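Long-range contacts in epsin-3 (Saccharomyces cerevisiae, PDB 3ONK), which helps recruit clathrin to the Golgi network and endosomes and binds membranes enriched in phosphatidylinositol-3,5-bisphosphate: residues 51-56 against 94-99; 66-71 against 114-119; 10-15 against 33-38. All coordinates share one frame; numbering follows the deposited sequence.

In the fold
The chain is the ENTH domain of the longer protein, an all-helical superhelical stack, and each contact joins a different pair of its helices. Contacts 1 and 2 are neighbours, their centres about 10 Å apart, and their segments alternate along the chain; Phe56 and Leu99 of contact 1 pack on Ala70 and Ile67 of contact 2, giving one continuous apolar core. Contact 3 closes before the others open. Its centre lies about 18 Å from that of contact 1, yet Glu13 touches Met51 there. Contacts 2 and 3 lie on opposite sides of the chain's centre, about 9 Å apart at their nearest atoms.

Contact 1 (51-56 against 94-99); sequences MIFRRF and NLIRIL
The Phe56 ring is overlapped on one face by the CD1 methyl of Leu99, which stands 3.9 Å from the centroid of the Phe56 ring and 15° off its normal, a CH-pi contact. This is core packing of the helical ENTH fold, between helix 42-57 and the short helix 93-97 with the turn that follows it. With CG anti to the carbonyl carbon (chi1 -58°), the Phe56 ring starts beside the backbone N and has Ile52 O and Phe53 CA of its own helix, set toward the rim, on the face turned from Leu99. Ile96 comes in at the edge of the same ring, its CG1 4.2 Å from CE2 of Phe56, the two side chains running side by side. The same CG1 also meets Phe53, 3.8 Å from its CE1, so one methylene serves both rings. Leu95, one residue earlier, splits its two methyls between the phenylalanines: its CD1 packs 3.6 Å from Phe53 CB, while its CD2 lies 4.2 Å from Phe56 CB. No hydrogen bond crosses, and the joint is held by apolar contact alone. Helix 64-80 continues the core through Ala70, against Phe56, and Ile67, against Leu99; Val120 of helix 113-127 meets both Ile96 and Leu99. Beyond CG1, the CD1 methyl of Ile96 stays close to Phe53, 3.9 Å from its CE1.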
loop_
_atom_site.group_PDB
_atom_site.type_symbol
_atom_site.label_atom_id
_atom_site.label_comp_id
_atom_site.label_asym_id
_atom_site.label_seq_id
_atom_site.Cartn_x
_atom_site.Cartn_y
_atom_site.Cartn_z
ATOM N N MET A 51 8.233 -5.936 -1.998
ATOM C CA MET A 51 8.381 -4.633 -2.619
ATOM C C MET A 51 7.631 -3.529 -1.867
ATOM O O MET A 51 8.160 -2.429 -1.680
ATOM C CB MET A 51 7.906 -4.701 -4.072
ATOM C CG MET A 51 8.740 -5.608 -4.976
ATOM S SD MET A 51 10.446 -5.058 -5.194
ATOM C CE MET A 51 10.225 -3.296 -5.349
ATOM N N ILE A 52 6.404 -3.818 -1.439
ATOM C CA ILE A 52 5.580 -2.791 -0.807
ATOM C C ILE A 52 6.134 -2.357 0.538
ATOM O O ILE A 52 6.133 -1.173 0.856
ATOM C CB ILE A 52 4.116 -3.227 -0.604
ATOM C CG1 ILE A 52 3.355 -3.210 -1.929
ATOM C CG2 ILE A 52 3.417 -2.264 0.360
ATOM C CD1 ILE A 52 1.828 -3.258 -1.757
ATOM N N PHE A 53 6.607 -3.312 1.333
ATOM C CA PHE A 53 7.064 -2.975 2.679
ATOM C C PHE A 53 8.504 -2.459 2.698
ATOM O O PHE A 53 8.886 -1.728 3.609
ATOM C CB PHE A 53 6.870 -4.143 3.640
ATOM C CG PHE A 53 5.427 -4.527 3.837
ATOM C CD1 PHE A 53 4.490 -3.576 4.215
ATOM C CD2 PHE A 53 5.011 -5.833 3.662
ATOM C CE1 PHE A 53 3.157 -3.918 4.408
ATOM C CE2 PHE A 53 3.668 -6.187 3.849
ATOM C CZ PHE A 53 2.744 -5.225 4.217
ATOM N N ARG A 54 9.295 -2.826 1.691
ATOM C CA ARG A 54 10.632 -2.258 1.544
ATOM C C ARG A 54 10.544 -0.763 1.729
ATOM O O ARG A 54 11.420 -0.142 2.314
ATOM C CB ARG A 54 11.228 -2.573 0.173
ATOM C CG ARG A 54 11.585 -4.038 0.011
ATOM C CD ARG A 54 12.367 -4.324 -1.256
ATOM N NE ARG A 54 12.662 -5.750 -1.349
ATOM C CZ ARG A 54 13.686 -6.340 -0.742
ATOM N NH1 ARG A 54 14.528 -5.622 -0.004
ATOM N NH2 ARG A 54 13.872 -7.648 -0.877
ATOM N N ARG A 55 9.457 -0.191 1.229
ATOM C CA ARG A 55 9.250 1.246 1.294
ATOM C C ARG A 55 9.127 1.755 2.740
ATOM O O ARG A 55 9.754 2.754 3.105
ATOM C CB ARG A 55 8.030 1.632 0.453
ATOM C CG ARG A 55 8.387 2.260 -0.895
ATOM C CD ARG A 55 9.324 1.369 -1.719
ATOM N NE ARG A 55 8.619 0.651 -2.784
ATOM C CZ ARG A 55 9.110 -0.398 -3.446
ATOM N NH1 ARG A 55 10.324 -0.874 -3.156
ATOM N NH2 ARG A 55 8.375 -0.979 -4.393
ATOM N N PHE A 56 8.342 1.052 3.556
ATOM C CA PHE A 56 8.078 1.461 4.936
ATOM C C PHE A 56 9.323 1.485 5.790
ATOM O O PHE A 56 9.395 2.213 6.785
ATOM C CB PHE A 56 7.057 0.530 5.595
ATOM C CG PHE A 56 5.754 0.468 4.874
ATOM C CD1 PHE A 56 5.504 1.311 3.803
ATOM C CD2 PHE A 56 4.774 -0.423 5.259
ATOM C CE1 PHE A 56 4.301 1.261 3.130
ATOM C CE2 PHE A 56 3.574 -0.480 4.586
ATOM C CZ PHE A 56 3.334 0.364 3.525
ATOM N N ASN A 94 2.625 -5.007 12.608
ATOM C CA ASN A 94 3.708 -4.440 13.411
ATOM C C ASN A 94 4.522 -3.388 12.659
ATOM O O ASN A 94 4.707 -2.266 13.123
ATOM C CB ASN A 94 4.630 -5.588 13.872
ATOM C CG ASN A 94 4.563 -6.821 12.935
ATOM O OD1 ASN A 94 3.691 -7.699 13.090
ATOM N ND2 ASN A 94 5.474 -6.878 11.955
ATOM N N LEU A 95 5.009 -3.784 11.491
ATOM C CA LEU A 95 5.830 -2.945 10.633
ATOM C C LEU A 95 5.023 -1.751 10.111
ATOM O O LEU A 95 5.544 -0.648 9.987
ATOM C CB LEU A 95 6.355 -3.791 9.467
ATOM C CG LEU A 95 7.570 -3.401 8.609
ATOM C CD1 LEU A 95 7.240 -3.604 7.139
ATOM C CD2 LEU A 95 8.062 -1.976 8.856
ATOM N N ILE A 96 3.752 -1.981 9.805
ATOM C CA ILE A 96 2.900 -0.928 9.274
ATOM C C ILE A 96 2.681 0.143 10.337
ATOM O O ILE A 96 2.701 1.352 10.037
ATOM C CB ILE A 96 1.554 -1.509 8.799
ATOM C CG1 ILE A 96 1.790 -2.583 7.731
ATOM C CG2 ILE A 96 0.623 -0.416 8.296
ATOM C CD1 ILE A 96 0.526 -3.272 7.268
ATOM N N ARG A 97 2.495 -0.322 11.578
ATOM C CA ARG A 97 2.279 0.534 12.744
ATOM C C ARG A 97 3.372 1.578 12.913
ATOM O O ARG A 97 3.127 2.667 13.429
ATOM C CB ARG A 97 2.185 -0.310 14.029
ATOM C CG ARG A 97 0.926 -1.162 14.135
ATOM C CD ARG A 97 0.493 -1.401 15.601
ATOM N NE ARG A 97 -0.663 -2.294 15.677
ATOM C CZ ARG A 97 -1.927 -1.885 15.737
ATOM N NH1 ARG A 97 -2.902 -2.780 15.790
ATOM N NH2 ARG A 97 -2.219 -0.589 15.752
ATOM N N ILE A 98 4.583 1.241 12.492
ATOM C CA ILE A 98 5.696 2.174 12.604
ATOM C C ILE A 98 5.328 3.520 11.984
ATOM O O ILE A 98 5.743 4.563 12.479
ATOM C CB ILE A 98 6.984 1.619 11.928
ATOM C CG1 ILE A 98 8.204 2.449 12.320
ATOM C CG2 ILE A 98 6.861 1.617 10.413
ATOM C CD1 ILE A 98 9.443 2.126 11.487
ATOM N N LEU A 99 4.531 3.496 10.914
ATOM C CA LEU A 99 4.214 4.720 10.172
ATOM C C LEU A 99 3.283 5.647 10.929
ATOM O O LEU A 99 3.088 6.796 10.528
ATOM C CB LEU A 99 3.617 4.396 8.796
ATOM C CG LEU A 99 4.611 3.754 7.826
ATOM C CD1 LEU A 99 3.958 3.483 6.459
ATOM C CD2 LEU A 99 5.844 4.638 7.687
#

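Contact 2 (66-71 against 114-119); sequences QIYKAL and INVRTR
Tyr68 and Val116 bring their CA atoms within 5.7 Å where helices 64-80 and 113-127 run nearly parallel, the two short segments lying 24° apart. This is helix-on-helix packing in the ENTH superhelix, apolar on one side and polar on the other. Leu71 pushes its CD1 against the second helix, 3.5 Å from Val116 O and 3.6 Å from Arg119 CB. Next to it, Ile67 CG2 rests 4.1 Å from Val116 CG1, and Leu99 also packs on Leu71. CG anti to the backbone N (chi1 -171°) starts the Tyr68 ring beside the carbonyl carbon; CE1 then meets Asn115 O at the ring edge, near the ring plane. Arg119, bent at chi2 and chi3, crosses the tyrosine at about a right angle, and its guanidinium plane stands perpendicular to the ring. Its CG sits 3.2 Å from Tyr68 CE1, a tight approach, and its NH2 donates to Tyr68 OH over 2.7 Å. That bond is bent, 132° at the hydrogen, with the oxygen tilted slightly from the guanidinium plane. With NH2 donating, Tyr68 OH serves as acceptor in this bond, and the nearby positive charge would probably polarise the phenol.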
loop_
_atom_site.group_PDB
_atom_site.type_symbol
_atom_site.label_atom_id
_atom_site.label_comp_id
_atom_site.label_asym_id
_atom_site.label_seq_id
_atom_site.Cartn_x
_atom_site.Cartn_y
_atom_site.Cartn_z
ATOM N N GLN A 66 6.896 8.047 -1.792
ATOM C CA GLN A 66 6.953 6.618 -2.079
ATOM C C GLN A 66 6.206 5.793 -1.028
ATOM O O GLN A 66 5.597 4.768 -1.332
ATOM C CB GLN A 66 8.411 6.154 -2.190
ATOM C CG GLN A 66 9.138 6.713 -3.406
ATOM C CD GLN A 66 10.522 6.110 -3.609
ATOM O OE1 GLN A 66 11.488 6.504 -2.956
ATOM N NE2 GLN A 66 10.622 5.157 -4.526
ATOM N N ILE A 67 6.264 6.251 0.215
ATOM C CA ILE A 67 5.534 5.623 1.298
ATOM C C ILE A 67 4.042 5.892 1.165
ATOM O O ILE A 67 3.227 4.985 1.337
ATOM C CB ILE A 67 6.031 6.129 2.666
ATOM C CG1 ILE A 67 7.453 5.626 2.924
ATOM C CG2 ILE A 67 5.075 5.699 3.782
ATOM C CD1 ILE A 67 8.006 6.063 4.254
ATOM N N TYR A 68 3.689 7.136 0.841
ATOM C CA TYR A 68 2.286 7.478 0.621
ATOM C C TYR A 68 1.686 6.621 -0.504
ATOM O O TYR A 68 0.589 6.067 -0.363
ATOM C CB TYR A 68 2.108 8.968 0.308
ATOM C CG TYR A 68 0.648 9.364 0.306
ATOM C CD1 TYR A 68 -0.053 9.448 1.492
ATOM C CD2 TYR A 68 -0.031 9.626 -0.876
ATOM C CE1 TYR A 68 -1.374 9.794 1.522
ATOM C CE2 TYR A 68 -1.381 9.971 -0.861
ATOM C CZ TYR A 68 -2.040 10.055 0.355
ATOM O OH TYR A 68 -3.369 10.402 0.429
ATOM N N LYS A 69 2.430 6.489 -1.601
ATOM C CA LYS A 69 1.982 5.694 -2.749
ATOM C C LYS A 69 1.904 4.184 -2.445
ATOM O O LYS A 69 1.037 3.477 -2.964
ATOM C CB LYS A 69 2.872 5.986 -3.957
ATOM C CG LYS A 69 2.751 7.446 -4.428
ATOM C CD LYS A 69 3.864 7.857 -5.396
ATOM C CE LYS A 69 3.468 7.658 -6.833
ATOM N NZ LYS A 69 4.513 8.111 -7.766
ATOM N N ALA A 70 2.804 3.698 -1.592
ATOM C CA ALA A 70 2.735 2.319 -1.100
ATOM C C ALA A 70 1.489 2.071 -0.244
ATOM O O ALA A 70 0.903 0.973 -0.270
ATOM C CB ALA A 70 3.983 1.982 -0.315
ATOM N N LEU A 71 1.081 3.084 0.520
ATOM C CA LEU A 71 -0.146 2.986 1.318
ATOM C C LEU A 71 -1.381 2.919 0.434
ATOM O O LEU A 71 -2.236 2.051 0.624
ATOM C CB LEU A 71 -0.278 4.158 2.304
ATOM C CG LEU A 71 0.739 4.234 3.461
ATOM C CD1 LEU A 71 0.479 5.500 4.281
ATOM C CD2 LEU A 71 0.680 2.992 4.348
ATOM N N ILE A 114 1.334 14.286 7.776
ATOM C CA ILE A 114 -0.059 14.152 8.230
ATOM C C ILE A 114 -0.903 13.226 7.339
ATOM O O ILE A 114 -1.768 12.495 7.820
ATOM C CB ILE A 114 -0.747 15.516 8.456
ATOM C CG1 ILE A 114 -2.058 15.318 9.232
ATOM C CG2 ILE A 114 -0.922 16.297 7.134
ATOM C CD1 ILE A 114 -2.550 16.566 9.945
ATOM N N ASN A 115 -0.627 13.240 6.043
ATOM C CA ASN A 115 -1.315 12.356 5.116
ATOM C C ASN A 115 -0.941 10.891 5.300
ATOM O O ASN A 115 -1.794 10.006 5.214
ATOM C CB ASN A 115 -1.030 12.807 3.692
ATOM C CG ASN A 115 -1.546 14.192 3.431
ATOM O OD1 ASN A 115 -2.683 14.509 3.792
ATOM N ND2 ASN A 115 -0.717 15.037 2.833
ATOM N N VAL A 116 0.338 10.643 5.554
ATOM C CA VAL A 116 0.817 9.290 5.786
ATOM C C VAL A 116 0.160 8.686 7.028
ATOM O O VAL A 116 -0.302 7.539 6.992
ATOM C CB VAL A 116 2.360 9.252 5.929
ATOM C CG1 VAL A 116 2.821 7.878 6.404
ATOM C CG2 VAL A 116 3.042 9.646 4.602
ATOM N N ARG A 117 0.109 9.467 8.113
ATOM C CA ARG A 117 -0.420 8.977 9.396
ATOM C C ARG A 117 -1.905 8.668 9.313
ATOM O O ARG A 117 -2.346 7.632 9.794
ATOM C CB ARG A 117 -0.176 9.976 10.533
ATOM C CG ARG A 117 1.275 10.326 10.773
ATOM C CD ARG A 117 1.450 11.010 12.138
ATOM N NE ARG A 117 0.788 12.311 12.192
ATOM C CZ ARG A 117 1.338 13.432 11.741
ATOM N NH1 ARG A 117 2.551 13.413 11.214
ATOM N NH2 ARG A 117 0.682 14.573 11.823
ATOM N N THR A 118 -2.666 9.582 8.712
ATOM C CA THR A 118 -4.102 9.394 8.511
ATOM C C THR A 118 -4.420 8.227 7.565
ATOM O O THR A 118 -5.394 7.502 7.784
ATOM C CB THR A 118 -4.796 10.689 8.016
ATOM O OG1 THR A 118 -4.381 10.988 6.680
ATOM C CG2 THR A 118 -4.438 11.865 8.917
ATOM N N ARG A 119 -3.605 8.028 6.527
ATOM C CA ARG A 119 -3.786 6.857 5.662
ATOM C C ARG A 119 -3.466 5.582 6.425
ATOM O O ARG A 119 -4.151 4.573 6.292
ATOM C CB ARG A 119 -2.874 6.908 4.432
ATOM C CG ARG A 119 -3.184 8.001 3.438
ATOM C CD ARG A 119 -4.636 7.985 3.035
ATOM N NE ARG A 119 -4.973 6.890 2.126
ATOM C CZ ARG A 119 -5.046 6.994 0.798
ATOM N NH1 ARG A 119 -5.377 5.937 0.067
ATOM N NH2 ARG A 119 -4.794 8.148 0.200
#

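Contact 3 (10-15 against 33-38); sequences TEMEGK and DQISQG
Lys15 lies against Ile35 and Gln34 along most of its length, where helix 11-19 crosses helix 29-38. The two short segments run in roughly opposite senses, 138° apart, with their axes 10.1 Å from each other. Starting at the backbone, Lys15 CB meets the CG1 arm of Ile35 at 3.9 Å, while Ile35 CD1 reaches past it to the carbonyl of Lys15. CG, anti to the carbonyl carbon, carries the chain on to CD, which passes 4.2 Å from Gln34 CB. CE then comes over the amide end of Gln34, 3.7 Å from OE1, the two side chains crossing at about a right angle. At chi4 (54°) the chain bends, placing NZ back toward its own helix, where it makes a long salt bridge of 3.8 Å with Glu11 OE1, one turn earlier. The charge is thus probably offset in part by this long pair, and the lysine gives the partner helix mainly its methylenes. Met12, one turn before Lys15, packs on the same helix nearer Gly38: its SD lies 3.9 Å from Ile35 CA, and its CE reaches Gln34 O and, 3.8 Å away, the CA of Gly38, a residue with no side chain to bar the methyl. Helix 11-19 starts with a capping box: Thr10 OG1 accepts from Glu13 N, and Thr10 N donates to Glu13 OE1 over 2.9 Å, meeting it from above the carboxylate plane. Helix 42-57 packs beside this end, Glu47 OE2 hydrogen-bonding Thr10 OG1 and Glu47 touching Met12, which also packs on Ile48. Ile35 extends the packing along helix 11-19 to Val16 and Ala19, and Leu77 of helix 64-80 meets both Ile35 and Ser36, so the pair sits against two further helices of this strand-free domain.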
loop_
_atom_site.group_PDB
_atom_site.type_symbol
_atom_site.label_atom_id
_atom_site.label_comp_id
_atom_site.label_asym_id
_atom_site.label_seq_id
_atom_site.Cartn_x
_atom_site.Cartn_y
_atom_site.Cartn_z
ATOM N N THR A 10 11.613 -8.597 -11.292
ATOM C CA THR A 10 10.694 -9.310 -12.164
ATOM C C THR A 10 9.647 -8.305 -12.667
ATOM O O THR A 10 9.551 -7.171 -12.170
ATOM C CB THR A 10 9.965 -10.451 -11.431
ATOM O OG1 THR A 10 9.132 -9.886 -10.413
ATOM C CG2 THR A 10 10.959 -11.420 -10.783
ATOM N N GLU A 11 8.872 -8.731 -13.653
ATOM C CA GLU A 11 7.822 -7.903 -14.227
ATOM C C GLU A 11 6.918 -7.342 -13.145
ATOM O O GLU A 11 6.608 -6.153 -13.146
ATOM C CB GLU A 11 6.965 -8.721 -15.182
ATOM C CG GLU A 11 7.336 -8.605 -16.630
ATOM C CD GLU A 11 6.207 -9.087 -17.511
ATOM O OE1 GLU A 11 5.143 -8.410 -17.559
ATOM O OE2 GLU A 11 6.376 -10.154 -18.129
ATOM N N MET A 12 6.494 -8.207 -12.228
ATOM C CA MET A 12 5.577 -7.784 -11.170
ATOM C C MET A 12 6.250 -6.852 -10.157
ATOM O O MET A 12 5.641 -5.898 -9.683
ATOM C CB MET A 12 4.945 -8.993 -10.473
ATOM C CG MET A 12 3.914 -8.643 -9.397
ATOM S SD MET A 12 2.533 -7.633 -9.986
ATOM C CE MET A 12 1.754 -8.689 -11.200
ATOM N N GLU A 13 7.496 -7.134 -9.808
ATOM C CA GLU A 13 8.234 -6.252 -8.910
ATOM C C GLU A 13 8.446 -4.893 -9.585
ATOM O O GLU A 13 8.483 -3.857 -8.918
ATOM C CB GLU A 13 9.579 -6.869 -8.515
ATOM C CG GLU A 13 9.447 -8.104 -7.653
ATOM C CD GLU A 13 10.729 -8.913 -7.567
ATOM O OE1 GLU A 13 11.664 -8.662 -8.359
ATOM O OE2 GLU A 13 10.800 -9.804 -6.699
ATOM N N GLY A 14 8.557 -4.903 -10.911
ATOM C CA GLY A 14 8.670 -3.673 -11.674
ATOM C C GLY A 14 7.376 -2.862 -11.644
ATOM O O GLY A 14 7.397 -1.634 -11.588
ATOM N N LYS A 15 6.242 -3.549 -11.703
ATOM C CA LYS A 15 4.958 -2.876 -11.659
ATOM C C LYS A 15 4.774 -2.196 -10.300
ATOM O O LYS A 15 4.392 -1.022 -10.229
ATOM C CB LYS A 15 3.829 -3.873 -11.929
ATOM C CG LYS A 15 3.687 -4.279 -13.385
ATOM C CD LYS A 15 2.416 -5.103 -13.595
ATOM C CE LYS A 15 2.031 -5.187 -15.057
ATOM N NZ LYS A 15 3.145 -5.682 -15.891
ATOM N N ASP A 33 -4.811 -2.482 -10.428
ATOM C CA ASP A 33 -5.546 -3.710 -10.748
ATOM C C ASP A 33 -4.622 -4.816 -11.273
ATOM O O ASP A 33 -4.753 -5.979 -10.888
ATOM C CB ASP A 33 -6.666 -3.430 -11.754
ATOM C CG ASP A 33 -7.890 -4.321 -11.536
ATOM O OD1 ASP A 33 -8.024 -4.906 -10.443
ATOM O OD2 ASP A 33 -8.723 -4.427 -12.456
ATOM N N GLN A 34 -3.679 -4.456 -12.141
ATOM C CA GLN A 34 -2.708 -5.437 -12.650
ATOM C C GLN A 34 -1.965 -6.079 -11.489
ATOM O O GLN A 34 -1.757 -7.294 -11.454
ATOM C CB GLN A 34 -1.724 -4.785 -13.635
ATOM C CG GLN A 34 -2.327 -4.512 -15.030
ATOM C CD GLN A 34 -1.397 -3.706 -15.937
ATOM O OE1 GLN A 34 -0.706 -2.803 -15.477
ATOM N NE2 GLN A 34 -1.398 -4.020 -17.230
ATOM N N ILE A 35 -1.571 -5.256 -10.523
ATOM C CA ILE A 35 -0.851 -5.755 -9.369
ATOM C C ILE A 35 -1.763 -6.624 -8.495
ATOM O O ILE A 35 -1.352 -7.663 -7.965
ATOM C CB ILE A 35 -0.236 -4.590 -8.575
ATOM C CG1 ILE A 35 0.921 -3.966 -9.378
ATOM C CG2 ILE A 35 0.251 -5.078 -7.247
ATOM C CD1 ILE A 35 1.244 -2.532 -8.980
ATOM N N SER A 36 -3.010 -6.192 -8.354
ATOM C CA SER A 36 -4.008 -6.972 -7.656
ATOM C C SER A 36 -4.105 -8.377 -8.249
ATOM O O SER A 36 -4.180 -9.357 -7.514
ATOM C CB SER A 36 -5.366 -6.255 -7.692
ATOM O OG SER A 36 -6.336 -6.994 -6.990
ATOM N N GLN A 37 -4.097 -8.475 -9.577
ATOM C CA GLN A 37 -4.125 -9.780 -10.239
ATOM C C GLN A 37 -2.969 -10.668 -9.775
ATOM O O GLN A 37 -3.134 -11.879 -9.632
ATOM C CB GLN A 37 -4.086 -9.651 -11.771
ATOM C CG GLN A 37 -5.108 -8.705 -12.371
ATOM C CD GLN A 37 -6.530 -9.084 -12.043
ATOM O OE1 GLN A 37 -7.257 -8.318 -11.409
ATOM N NE2 GLN A 37 -6.944 -10.269 -12.478
ATOM N N GLY A 38 -1.806 -10.064 -9.544
ATOM C CA GLY A 38 -0.635 -10.800 -9.120
ATOM C C GLY A 38 -0.740 -11.379 -7.713
ATOM O O GLY A 38 0.003 -12.299 -7.380
#